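Local coordinates for D-mannose isomerase (Marinomonas mediterranea, PDB 5X32), which catalyses the reversible isomerisation of D-mannose to D-fructose, acts less efficiently on D-lyxose, and does not use D-glucose, at residues A[104-116]-A[154-166]. Sequence-based numbering, arbitrary orientation.
Sequences TNLDETNHCYGLA and GLYLDEISSDWKT. With PO4 (phosphate ion), chain C.
Asn110 and Ile160 form an antiparallel hydrogen-bonded pair, Asn110 N to Ile160 O at 2.9 Å and Ile160 N to Asn110 O at 3.0 Å, and His111 with Glu159 make the non-hydrogen-bonded pair that follows. A further bond, from Cys112 N to Asp158 O (2.7 Å, nearly straight at 168°), ties the first residue of helix 112-127 to the break in strand 155-160. On the face that carries Asn110 and Ile160, the Asn110 amide lies flat over the outer six-membered ring of Trp164, the two planes 4° apart and Asn110 CG 3.5 Å from Trp164 CH2. Asn110 ND2 donates to Ser161 O at 3.3 Å, within its own amide plane but from above that of the carbonyl; Ser161 O also closes the Ser161-Trp164 type I turn through Trp164 N, from the opposite side. Replacing Asn110 by an alanine removes the amide, which would probably uncover that face of the Trp164 indole and cost Ser161 O one of these two donors. Strands 104-111 and 155-160 are neighbours in an antiparallel sheet accompanying the (alpha/alpha)6 barrel of the N-acylglucosamine 2-epimerase family, and His111 sits at the N-cap of helix 112-127. On the other face, Glu159 runs alongside His111, with CB over the imidazole and OE2 3.4 Å from His111 CE1; Trp98 stacks on the same histidine. Thr109 chi1 (-60°) puts OG1 beside the backbone N, where both meet Asp107 OD1, and turns CG2 to Ile160 O, 3.3 Å away. Cys112 SG packs on Tyr156 CB, 3.7 Å away, and meets the tyrosine ring obliquely, with Leu144 and Ala175 also touching the cysteine.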
loop_
_atom_site.group_PDB
_atom_site.type_symbol
_atom_site.label_atom_id
_atom_site.label_comp_id
_atom_site.label_asym_id
_atom_site.label_seq_id
_atom_site.Cartn_x
_atom_site.Cartn_y
_atom_site.Cartn_z
ATOM N N THR A 104 -4.756 -21.969 -15.348
ATOM C CA THR A 104 -5.323 -22.555 -14.139
ATOM C C THR A 104 -5.425 -21.569 -12.962
ATOM O O THR A 104 -4.489 -20.832 -12.668
ATOM C CB THR A 104 -4.495 -23.763 -13.683
ATOM O OG1 THR A 104 -4.447 -24.730 -14.734
ATOM C CG2 THR A 104 -5.108 -24.397 -12.449
ATOM N N ASN A 105 -6.565 -21.564 -12.285
ATOM C CA ASN A 105 -6.678 -20.823 -11.039
ATOM C C ASN A 105 -6.201 -21.640 -9.854
ATOM O O ASN A 105 -6.618 -22.786 -9.668
ATOM C CB ASN A 105 -8.110 -20.370 -10.779
ATOM C CG ASN A 105 -8.651 -19.467 -11.861
ATOM O OD1 ASN A 105 -7.921 -18.991 -12.731
ATOM N ND2 ASN A 105 -9.927 -19.157 -11.755
ATOM N N LEU A 106 -5.351 -21.023 -9.033
ATOM C CA LEU A 106 -4.784 -21.679 -7.866
ATOM C C LEU A 106 -5.607 -21.352 -6.631
ATOM O O LEU A 106 -5.815 -22.201 -5.756
ATOM C CB LEU A 106 -3.352 -21.227 -7.638
ATOM C CG LEU A 106 -2.294 -21.532 -8.691
ATOM C CD1 LEU A 106 -0.999 -20.880 -8.263
ATOM C CD2 LEU A 106 -2.130 -23.031 -8.886
ATOM N N ASP A 107 -6.041 -20.098 -6.558
ATOM C CA ASP A 107 -6.838 -19.625 -5.441
ATOM C C ASP A 107 -7.923 -18.669 -5.914
ATOM O O ASP A 107 -7.619 -17.616 -6.504
ATOM C CB ASP A 107 -5.940 -18.947 -4.405
ATOM C CG ASP A 107 -6.556 -18.935 -3.031
ATOM O OD1 ASP A 107 -7.734 -19.314 -2.902
ATOM O OD2 ASP A 107 -5.848 -18.581 -2.062
ATOM N N GLU A 108 -9.175 -19.022 -5.634
ATOM C CA GLU A 108 -10.302 -18.230 -6.092
ATOM C C GLU A 108 -11.020 -17.568 -4.925
ATOM O O GLU A 108 -12.086 -16.974 -5.098
ATOM C CB GLU A 108 -11.279 -19.105 -6.887
ATOM C CG GLU A 108 -10.631 -19.817 -8.063
ATOM C CD GLU A 108 -11.632 -20.542 -8.943
ATOM O OE1 GLU A 108 -11.530 -21.784 -9.086
ATOM O OE2 GLU A 108 -12.521 -19.859 -9.493
ATOM N N THR A 109 -10.427 -17.656 -3.740
ATOM C CA THR A 109 -11.001 -17.020 -2.563
ATOM C C THR A 109 -11.100 -15.524 -2.767
ATOM O O THR A 109 -10.235 -14.905 -3.382
ATOM C CB THR A 109 -10.192 -17.276 -1.305
ATOM O OG1 THR A 109 -10.126 -18.683 -1.061
ATOM C CG2 THR A 109 -10.872 -16.622 -0.133
ATOM N N ASN A 110 -12.190 -14.957 -2.276
ATOM C CA ASN A 110 -12.417 -13.533 -2.357
ATOM C C ASN A 110 -11.873 -12.800 -1.139
ATOM O O ASN A 110 -12.359 -12.965 -0.021
ATOM C CB ASN A 110 -13.898 -13.271 -2.531
ATOM C CG ASN A 110 -14.378 -13.705 -3.875
ATOM O OD1 ASN A 110 -14.038 -13.094 -4.897
ATOM N ND2 ASN A 110 -15.146 -14.787 -3.902
ATOM N N HIS A 111 -10.824 -12.021 -1.359
ATOM C CA HIS A 111 -10.237 -11.227 -0.295
ATOM C C HIS A 111 -10.646 -9.768 -0.415
ATOM O O HIS A 111 -10.530 -9.177 -1.483
ATOM C CB HIS A 111 -8.724 -11.350 -0.331
ATOM C CG HIS A 111 -8.228 -12.711 0.039
ATOM N ND1 HIS A 111 -7.766 -13.020 1.302
ATOM C CD2 HIS A 111 -8.131 -13.851 -0.686
ATOM C CE1 HIS A 111 -7.403 -14.291 1.337
ATOM N NE2 HIS A 111 -7.607 -14.815 0.141
ATOM N N CYS A 112 -11.073 -9.170 0.689
ATOM C CA CYS A 112 -11.435 -7.764 0.674
ATOM C C CYS A 112 -10.224 -6.915 0.284
ATOM O O CYS A 112 -10.348 -5.948 -0.484
ATOM C CB CYS A 112 -11.969 -7.337 2.039
ATOM S SG CYS A 112 -12.450 -5.601 2.088
ATOM N N TYR A 113 -9.051 -7.327 0.774
ATOM C CA TYR A 113 -7.785 -6.687 0.432
ATOM C C TYR A 113 -7.607 -6.543 -1.097
ATOM O O TYR A 113 -7.333 -5.440 -1.635
ATOM C CB TYR A 113 -6.650 -7.522 1.031
ATOM C CG TYR A 113 -5.257 -6.929 0.949
ATOM C CD1 TYR A 113 -4.462 -7.114 -0.179
ATOM C CD2 TYR A 113 -4.718 -6.226 2.014
ATOM C CE1 TYR A 113 -3.200 -6.579 -0.248
ATOM C CE2 TYR A 113 -3.449 -5.696 1.949
ATOM C CZ TYR A 113 -2.698 -5.873 0.820
ATOM O OH TYR A 113 -1.440 -5.347 0.755
ATOM N N GLY A 114 -7.844 -7.659 -1.787
ATOM C CA GLY A 114 -7.801 -7.710 -3.232
ATOM C C GLY A 114 -8.777 -6.732 -3.845
ATOM O O GLY A 114 -8.413 -5.952 -4.719
ATOM N N LEU A 115 -10.018 -6.754 -3.373
ATOM C CA LEU A 115 -11.042 -5.862 -3.913
ATOM C C LEU A 115 -10.640 -4.385 -3.761
ATOM O O LEU A 115 -10.853 -3.579 -4.675
ATOM C CB LEU A 115 -12.385 -6.130 -3.229
ATOM C CG LEU A 115 -13.127 -7.400 -3.671
ATOM C CD1 LEU A 115 -14.481 -7.469 -2.983
ATOM C CD2 LEU A 115 -13.277 -7.498 -5.189
ATOM N N ALA A 116 -10.035 -4.045 -2.623
ATOM C CA ALA A 116 -9.540 -2.689 -2.426
ATOM C C ALA A 116 -8.553 -2.370 -3.529
ATOM O O ALA A 116 -8.671 -1.345 -4.193
ATOM C CB ALA A 116 -8.892 -2.513 -1.031
ATOM N N GLY A 154 -19.302 -0.837 10.882
ATOM C CA GLY A 154 -18.743 0.223 10.072
ATOM C C GLY A 154 -17.417 -0.211 9.492
ATOM O O GLY A 154 -16.561 0.628 9.198
ATOM N N LEU A 155 -17.250 -1.520 9.322
ATOM C CA LEU A 155 -16.017 -2.076 8.783
ATOM C C LEU A 155 -16.309 -3.129 7.737
ATOM O O LEU A 155 -17.446 -3.563 7.592
ATOM C CB LEU A 155 -15.173 -2.675 9.907
ATOM C CG LEU A 155 -14.612 -1.620 10.856
ATOM C CD1 LEU A 155 -14.006 -2.232 12.115
ATOM C CD2 LEU A 155 -13.582 -0.778 10.098
ATOM N N TYR A 156 -15.271 -3.555 7.022
ATOM C CA TYR A 156 -15.382 -4.656 6.073
ATOM C C TYR A 156 -14.753 -5.904 6.676
ATOM O O TYR A 156 -13.688 -5.840 7.301
ATOM C CB TYR A 156 -14.686 -4.327 4.764
ATOM C CG TYR A 156 -15.311 -3.240 3.934
ATOM C CD1 TYR A 156 -16.306 -3.532 3.011
ATOM C CD2 TYR A 156 -14.886 -1.922 4.049
ATOM C CE1 TYR A 156 -16.864 -2.542 2.229
ATOM C CE2 TYR A 156 -15.439 -0.924 3.273
ATOM C CZ TYR A 156 -16.428 -1.241 2.364
ATOM O OH TYR A 156 -16.980 -0.247 1.591
ATOM N N LEU A 157 -15.411 -7.040 6.500
ATOM C CA LEU A 157 -14.797 -8.301 6.879
ATOM C C LEU A 157 -13.687 -8.702 5.874
ATOM O O LEU A 157 -13.458 -8.024 4.864
ATOM C CB LEU A 157 -15.866 -9.378 7.019
ATOM C CG LEU A 157 -16.714 -9.737 5.812
ATOM C CD1 LEU A 157 -16.074 -10.884 5.053
ATOM C CD2 LEU A 157 -18.066 -10.109 6.311
ATOM N N ASP A 158 -12.983 -9.790 6.151
ATOM C CA ASP A 158 -11.762 -10.002 5.415
ATOM C C ASP A 158 -11.943 -10.863 4.175
ATOM O O ASP A 158 -11.598 -10.434 3.070
ATOM C CB ASP A 158 -10.703 -10.615 6.331
ATOM C CG ASP A 158 -9.378 -10.831 5.620
ATOM O OD1 ASP A 158 -9.058 -10.043 4.695
ATOM O OD2 ASP A 158 -8.646 -11.778 5.989
ATOM N N GLU A 159 -12.476 -12.066 4.341
ATOM C CA GLU A 159 -12.575 -12.957 3.200
ATOM C C GLU A 159 -13.812 -13.849 3.209
ATOM O O GLU A 159 -14.283 -14.293 4.261
ATOM C CB GLU A 159 -11.304 -13.799 3.075
ATOM C CG GLU A 159 -11.069 -14.766 4.196
ATOM C CD GLU A 159 -10.162 -15.900 3.776
ATOM O OE1 GLU A 159 -10.673 -16.908 3.229
ATOM O OE2 GLU A 159 -8.937 -15.769 3.974
ATOM N N ILE A 160 -14.333 -14.070 2.007
ATOM C CA ILE A 160 -15.365 -15.063 1.731
ATOM C C ILE A 160 -14.852 -16.096 0.712
ATOM O O ILE A 160 -14.055 -15.763 -0.169
ATOM C CB ILE A 160 -16.632 -14.376 1.172
ATOM C CG1 ILE A 160 -16.993 -13.155 2.024
ATOM C CG2 ILE A 160 -17.786 -15.351 1.060
ATOM C CD1 ILE A 160 -17.745 -12.081 1.268
ATOM N N SER A 161 -15.340 -17.331 0.784
ATOM C CA SER A 161 -14.865 -18.369 -0.128
ATOM C C SER A 161 -15.309 -18.066 -1.562
ATOM O O SER A 161 -16.059 -17.121 -1.792
ATOM C CB SER A 161 -15.376 -19.736 0.313
ATOM O OG SER A 161 -16.789 -19.757 0.288
ATOM N N SER A 162 -14.828 -18.846 -2.527
ATOM C CA SER A 162 -15.131 -18.565 -3.938
ATOM C C SER A 162 -16.617 -18.690 -4.280
ATOM O O SER A 162 -17.131 -17.914 -5.084
ATOM C CB SER A 162 -14.325 -19.487 -4.864
ATOM O OG SER A 162 -14.322 -20.823 -4.394
ATOM N N ASP A 163 -17.295 -19.653 -3.651
ATOM C CA ASP A 163 -18.736 -19.889 -3.847
ATOM C C ASP A 163 -19.620 -18.747 -3.326
ATOM O O ASP A 163 -20.803 -18.676 -3.668
ATOM C CB ASP A 163 -19.152 -21.233 -3.225
ATOM C CG ASP A 163 -18.777 -21.360 -1.757
ATOM O OD1 ASP A 163 -18.691 -22.514 -1.278
ATOM O OD2 ASP A 163 -18.543 -20.328 -1.084
ATOM N N TRP A 164 -19.031 -17.907 -2.471
ATOM C CA TRP A 164 -19.674 -16.806 -1.731
ATOM C C TRP A 164 -20.438 -17.303 -0.507
ATOM O O TRP A 164 -21.248 -16.565 0.053
ATOM C CB TRP A 164 -20.638 -16.010 -2.617
ATOM C CG TRP A 164 -20.019 -15.190 -3.701
ATOM C CD1 TRP A 164 -20.255 -15.315 -5.041
ATOM C CD2 TRP A 164 -19.125 -14.076 -3.557
ATOM N NE1 TRP A 164 -19.539 -14.380 -5.740
ATOM C CE2 TRP A 164 -18.838 -13.604 -4.856
ATOM C CE3 TRP A 164 -18.528 -13.447 -2.467
ATOM C CZ2 TRP A 164 -17.980 -12.528 -5.089
ATOM C CZ3 TRP A 164 -17.675 -12.379 -2.701
ATOM C CH2 TRP A 164 -17.411 -11.932 -4.002
ATOM N N LYS A 165 -20.159 -18.522 -0.057
ATOM C CA LYS A 165 -21.032 -19.134 0.945
ATOM C C LYS A 165 -20.428 -19.241 2.332
ATOM O O LYS A 165 -21.152 -19.180 3.324
ATOM C CB LYS A 165 -21.479 -20.537 0.510
ATOM C CG LYS A 165 -22.255 -20.603 -0.784
ATOM C CD LYS A 165 -22.403 -22.050 -1.257
ATOM C CE LYS A 165 -22.106 -23.080 -0.156
ATOM N NZ LYS A 165 -22.510 -24.465 -0.585
ATOM N N THR A 166 -19.116 -19.420 2.409
ATOM C CA THR A 166 -18.458 -19.549 3.705
ATOM C C THR A 166 -17.705 -18.282 4.094
ATOM O O THR A 166 -16.669 -17.967 3.514
ATOM C CB THR A 166 -17.465 -20.729 3.714
ATOM O OG1 THR A 166 -18.148 -21.939 3.367
ATOM C CG2 THR A 166 -16.815 -20.879 5.078
HETATM P P PO4 C . 0.278 -3.921 3.695
HETATM O O1 PO4 C . -0.925 -4.396 4.480
HETATM O O2 PO4 C . 1.532 -4.561 4.270
HETATM O O3 PO4 C . 0.457 -2.412 3.743
HETATM O O4 PO4 C . 0.037 -4.330 2.264
#